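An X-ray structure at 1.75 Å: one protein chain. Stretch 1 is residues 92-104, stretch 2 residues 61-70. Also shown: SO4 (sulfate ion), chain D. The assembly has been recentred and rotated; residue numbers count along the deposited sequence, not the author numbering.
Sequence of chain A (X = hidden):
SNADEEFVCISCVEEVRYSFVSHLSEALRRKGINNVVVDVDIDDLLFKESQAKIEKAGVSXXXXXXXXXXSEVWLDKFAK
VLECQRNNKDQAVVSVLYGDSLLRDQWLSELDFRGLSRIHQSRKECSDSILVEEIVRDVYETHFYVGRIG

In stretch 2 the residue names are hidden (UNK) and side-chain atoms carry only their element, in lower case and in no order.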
# COMPACT_ATOMS: atom_id res chain seq x y z
N ALA A 92 23.04 -1.78 -9.57
CA ALA A 92 22.94 -1.00 -8.34
C ALA A 92 22.02 -1.69 -7.35
O ALA A 92 21.07 -2.37 -7.75
CB ALA A 92 22.41 0.37 -8.63
N VAL A 93 22.27 -1.48 -6.07
CA VAL A 93 21.42 -2.04 -5.03
C VAL A 93 20.79 -0.91 -4.20
O VAL A 93 21.48 -0.03 -3.69
CB VAL A 93 22.20 -3.00 -4.11
CG1 VAL A 93 21.28 -3.55 -3.03
CG2 VAL A 93 22.80 -4.14 -4.93
N VAL A 94 19.47 -0.92 -4.10
CA VAL A 94 18.77 0.06 -3.29
C VAL A 94 18.04 -0.69 -2.18
O VAL A 94 17.41 -1.72 -2.45
CB VAL A 94 17.76 0.86 -4.13
CG1 VAL A 94 17.00 1.86 -3.26
CG2 VAL A 94 18.50 1.59 -5.26
N SER A 95 18.14 -0.21 -0.94
CA SER A 95 17.57 -0.94 0.19
C SER A 95 16.43 -0.13 0.78
O SER A 95 16.50 1.09 0.87
CB SER A 95 18.62 -1.19 1.27
OG SER A 95 19.62 -2.08 0.79
N VAL A 96 15.37 -0.82 1.19
CA VAL A 96 14.21 -0.14 1.76
C VAL A 96 13.90 -0.78 3.10
O VAL A 96 13.59 -1.98 3.17
CB VAL A 96 12.98 -0.27 0.85
CG1 VAL A 96 11.78 0.47 1.45
CG2 VAL A 96 13.28 0.28 -0.57
N LEU A 97 14.00 0.02 4.17
CA LEU A 97 13.68 -0.48 5.51
C LEU A 97 12.21 -0.21 5.72
O LEU A 97 11.82 0.92 6.04
CB LEU A 97 14.51 0.22 6.58
CG LEU A 97 16.01 0.05 6.44
CD1 LEU A 97 16.76 0.77 7.57
CD2 LEU A 97 16.35 -1.44 6.49
N TYR A 98 11.38 -1.24 5.53
CA TYR A 98 9.94 -1.04 5.55
C TYR A 98 9.31 -1.63 6.80
O TYR A 98 9.56 -2.79 7.15
CB TYR A 98 9.28 -1.66 4.30
CG TYR A 98 7.79 -1.44 4.32
CD1 TYR A 98 7.26 -0.18 4.03
CD2 TYR A 98 6.92 -2.45 4.68
CE1 TYR A 98 5.89 0.05 4.10
CE2 TYR A 98 5.55 -2.23 4.75
CZ TYR A 98 5.05 -0.98 4.44
OH TYR A 98 3.70 -0.76 4.52
N GLY A 99 8.48 -0.85 7.49
CA GLY A 99 7.76 -1.37 8.63
C GLY A 99 7.29 -0.25 9.54
O GLY A 99 7.86 0.84 9.51
N ASP A 100 6.26 -0.53 10.34
CA ASP A 100 5.67 0.49 11.22
C ASP A 100 6.32 0.56 12.60
O ASP A 100 5.85 1.30 13.47
CB ASP A 100 4.16 0.27 11.38
CG ASP A 100 3.81 -1.06 12.04
OD1 ASP A 100 4.71 -1.79 12.48
OD2 ASP A 100 2.60 -1.37 12.12
N SER A 101 7.36 -0.22 12.79
CA SER A 101 8.03 -0.30 14.09
C SER A 101 9.47 -0.74 13.85
O SER A 101 9.91 -1.79 14.32
CB SER A 101 7.30 -1.29 14.99
OG SER A 101 7.65 -1.09 16.35
N LEU A 102 10.20 0.09 13.11
CA LEU A 102 11.54 -0.26 12.62
C LEU A 102 12.54 -0.44 13.75
O LEU A 102 12.58 0.35 14.70
CB LEU A 102 12.10 0.82 11.70
CG LEU A 102 11.50 1.11 10.34
CD1 LEU A 102 12.38 2.11 9.60
CD2 LEU A 102 11.36 -0.18 9.54
N LEU A 103 13.35 -1.49 13.63
CA LEU A 103 14.54 -1.62 14.45
C LEU A 103 15.60 -0.87 13.64
O LEU A 103 16.46 -1.47 13.00
CB LEU A 103 14.92 -3.09 14.60
CG LEU A 103 13.88 -3.91 15.36
CD1 LEU A 103 14.33 -5.37 15.55
CD2 LEU A 103 13.58 -3.27 16.70
N ARG A 104 15.49 0.46 13.66
CA ARG A 104 16.21 1.28 12.69
C ARG A 104 17.72 1.22 12.87
O ARG A 104 18.46 0.98 11.92
CB ARG A 104 15.72 2.73 12.77
CG ARG A 104 16.25 3.61 11.66
CD ARG A 104 15.76 5.05 11.84
NE ARG A 104 14.38 5.09 12.34
CZ ARG A 104 13.29 5.19 11.58
NH1 ARG A 104 13.38 5.28 10.26
NH2 ARG A 104 12.09 5.22 12.16
N UNK A 61 16.25 -3.78 -5.92
CA UNK A 61 15.63 -3.08 -4.79
C UNK A 61 15.25 -4.11 -3.74
O UNK A 61 14.34 -4.91 -3.97
c UNK A 61 14.69 -1.30 -6.28
c UNK A 61 13.70 -1.69 -3.99
c UNK A 61 14.37 -2.34 -5.22
N UNK A 62 15.96 -4.11 -2.61
CA UNK A 62 15.68 -5.06 -1.54
C UNK A 62 14.74 -4.41 -0.54
O UNK A 62 15.11 -3.43 0.11
c UNK A 62 18.80 -7.68 0.36
c UNK A 62 16.97 -5.46 -0.83
s UNK A 62 19.46 -6.78 -0.99
c UNK A 62 17.93 -6.19 -1.77
N UNK A 63 13.51 -4.91 -0.46
CA UNK A 63 12.56 -4.40 0.52
C UNK A 63 12.66 -5.28 1.74
O UNK A 63 12.35 -6.47 1.69
c UNK A 63 11.03 -3.48 -1.22
c UNK A 63 11.13 -4.40 -0.01
c UNK A 63 10.17 -3.97 1.09
N UNK A 64 13.14 -4.70 2.83
CA UNK A 64 13.55 -5.47 3.99
C UNK A 64 12.50 -5.39 5.07
O UNK A 64 11.82 -4.36 5.19
c UNK A 64 16.53 -6.51 3.46
c UNK A 64 17.15 -4.11 3.78
c UNK A 64 16.02 -5.08 3.49
c UNK A 64 14.88 -4.94 4.52
N UNK A 65 12.32 -6.48 5.83
CA UNK A 65 11.35 -6.49 6.94
C UNK A 65 11.94 -5.76 8.14
O UNK A 65 12.52 -6.36 9.04
c UNK A 65 12.49 -8.60 6.84
c UNK A 65 11.18 -7.98 7.23
c UNK A 65 13.01 -7.78 5.67
N UNK A 66 11.76 -4.44 8.14
CA UNK A 66 12.46 -3.59 9.08
C UNK A 66 12.05 -3.73 10.52
O UNK A 66 12.77 -3.29 11.42
N UNK A 67 10.89 -4.34 10.77
CA UNK A 67 10.43 -4.59 12.14
C UNK A 67 11.15 -5.77 12.79
O UNK A 67 11.06 -5.99 14.00
c UNK A 67 8.93 -4.85 12.16
c UNK A 67 8.10 -3.59 11.93
n UNK A 67 6.79 -3.69 12.14
o UNK A 67 8.63 -2.54 11.56
N UNK A 68 11.86 -6.55 11.97
CA UNK A 68 12.51 -7.78 12.44
C UNK A 68 14.00 -7.58 12.70
O UNK A 68 14.64 -6.76 12.07
c UNK A 68 12.33 -8.92 11.44
s UNK A 68 10.62 -9.21 10.94
N UNK A 69 14.53 -8.38 13.62
CA UNK A 69 15.96 -8.36 13.93
C UNK A 69 16.76 -8.80 12.70
O UNK A 69 16.57 -9.91 12.19
c UNK A 69 16.22 -9.32 15.10
c UNK A 69 17.65 -9.26 15.62
o UNK A 69 17.86 -9.79 16.73
o UNK A 69 18.56 -8.71 14.95
N UNK A 70 17.64 -7.92 12.19
CA UNK A 70 18.42 -8.28 11.00
C UNK A 70 19.24 -9.56 11.21
O UNK A 70 19.54 -10.25 10.23
c UNK A 70 19.36 -7.08 10.80
c UNK A 70 19.24 -6.24 12.06
c UNK A 70 17.88 -6.53 12.61
S SO4 D . 7.54 -5.77 8.15
O1 SO4 D . 6.30 -5.02 8.36
O2 SO4 D . 7.68 -6.01 6.71
O3 SO4 D . 7.46 -7.05 8.84
O4 SO4 D . 8.68 -5.02 8.71
O HOH W 1 9.75 -4.26 15.58

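Position 61 carries three carbons, one bearing the other two, so the side chain forks at CB. One branch lies 4.0 Å from Val96 CG2 on the neighbouring strand, and the fork at CB marks Val61. Beta-branched valine favours the extended backbone and packs compactly beside Val94, its bridge partner.

Position 62 has an unbranched chain of two carbons, a sulfur and a terminal carbon. The sulfur comes within 4.2 Å of Val93 CG1, and the thioether identifies Met62. Its side chain lies on the same sheet face as that of Ser95; the long chain suits a buried place where its end leads away from stretch 1.

At position 63 three carbons again fork at CB, returning to the face of position 61. One branch lies 4.3 Å from Val96 CB and the other 4.1 Å from Tyr98 CB. This is Val63, whose two branches let it touch Val96, its bridge partner, and Tyr98 at once.

Position 64 shows four carbons forked at the second. One tip approaches Leu97 CD2 at 3.9 Å and Ser95 CB at 4.1 Å. Branching one atom beyond CB gives Leu64, whose reach lets it pack against Leu97 on the face it shares with Met62.

Three carbons at position 65 close a ring onto the backbone nitrogen and keep clear of stretch 1, so this is Pro65. Its nitrogen has no hydrogen to donate; the strand ends here, and a type I turn begins, closed by the hydrogen bond from the N of position 68 to Pro65 O at 3.0 Å.

Position 66 has no side-chain atoms, and stretch 1 crowds the place where a CB would sit: an ideal one would lie 2.3 Å from Leu102 CD2, a clash, and 3.2 Å from Tyr98 O. This is Gly66, whose lack of a side chain permits the close approach.

Position 67 has two carbons, the second carrying one oxygen, 2.9 Å from Ser101 N, and one nitrogen, 2.8 Å from Asp100 OD1. This amide is Asn67, suited because it both accepts a hydrogen bond, from Ser101 N, and donates one, to Asp100 OD1.

One carbon and one sulfur at position 68, out of reach of stretch 1, make Cys68; its small side chain, with CA-to-CB directed away, asks nothing of stretch 1. Position 69 has two carbons, the second with two oxygens; its backbone N lies 3.6 Å from Leu103 CD1. This is Asp69, its CA-to-CB bond also directed away and its OD1 hydrogen-bonded just outside the stretch. Another ring closed onto nitrogen, at position 70, beyond direct contact, is Pro70, which stiffens the chain.

The contact is a parallel strand pair continued by loops, joined by hydrogen bonds and by packing of Leu103. Met62 N donates to Val94 O, Val96 N to Met62 O, and Leu64 N to Val96 O, each at 2.8 Å; Tyr98 N to Leu64 O follows at 3.2 Å. Gly66 N to Tyr98 O and Leu103 N to Gly66 O, both 2.9 Å, extend the backbone pairing past the strands. Val61, Val63, Val94 and Val96 pack on one face, and Met62, Leu64, Ser95 and Leu97 lie on the other, while a water donates to Asn67 O at 2.7 Å and Ser101 O at 2.8 Å.

Stretch 2 (61-70) VMVLPGNCDP
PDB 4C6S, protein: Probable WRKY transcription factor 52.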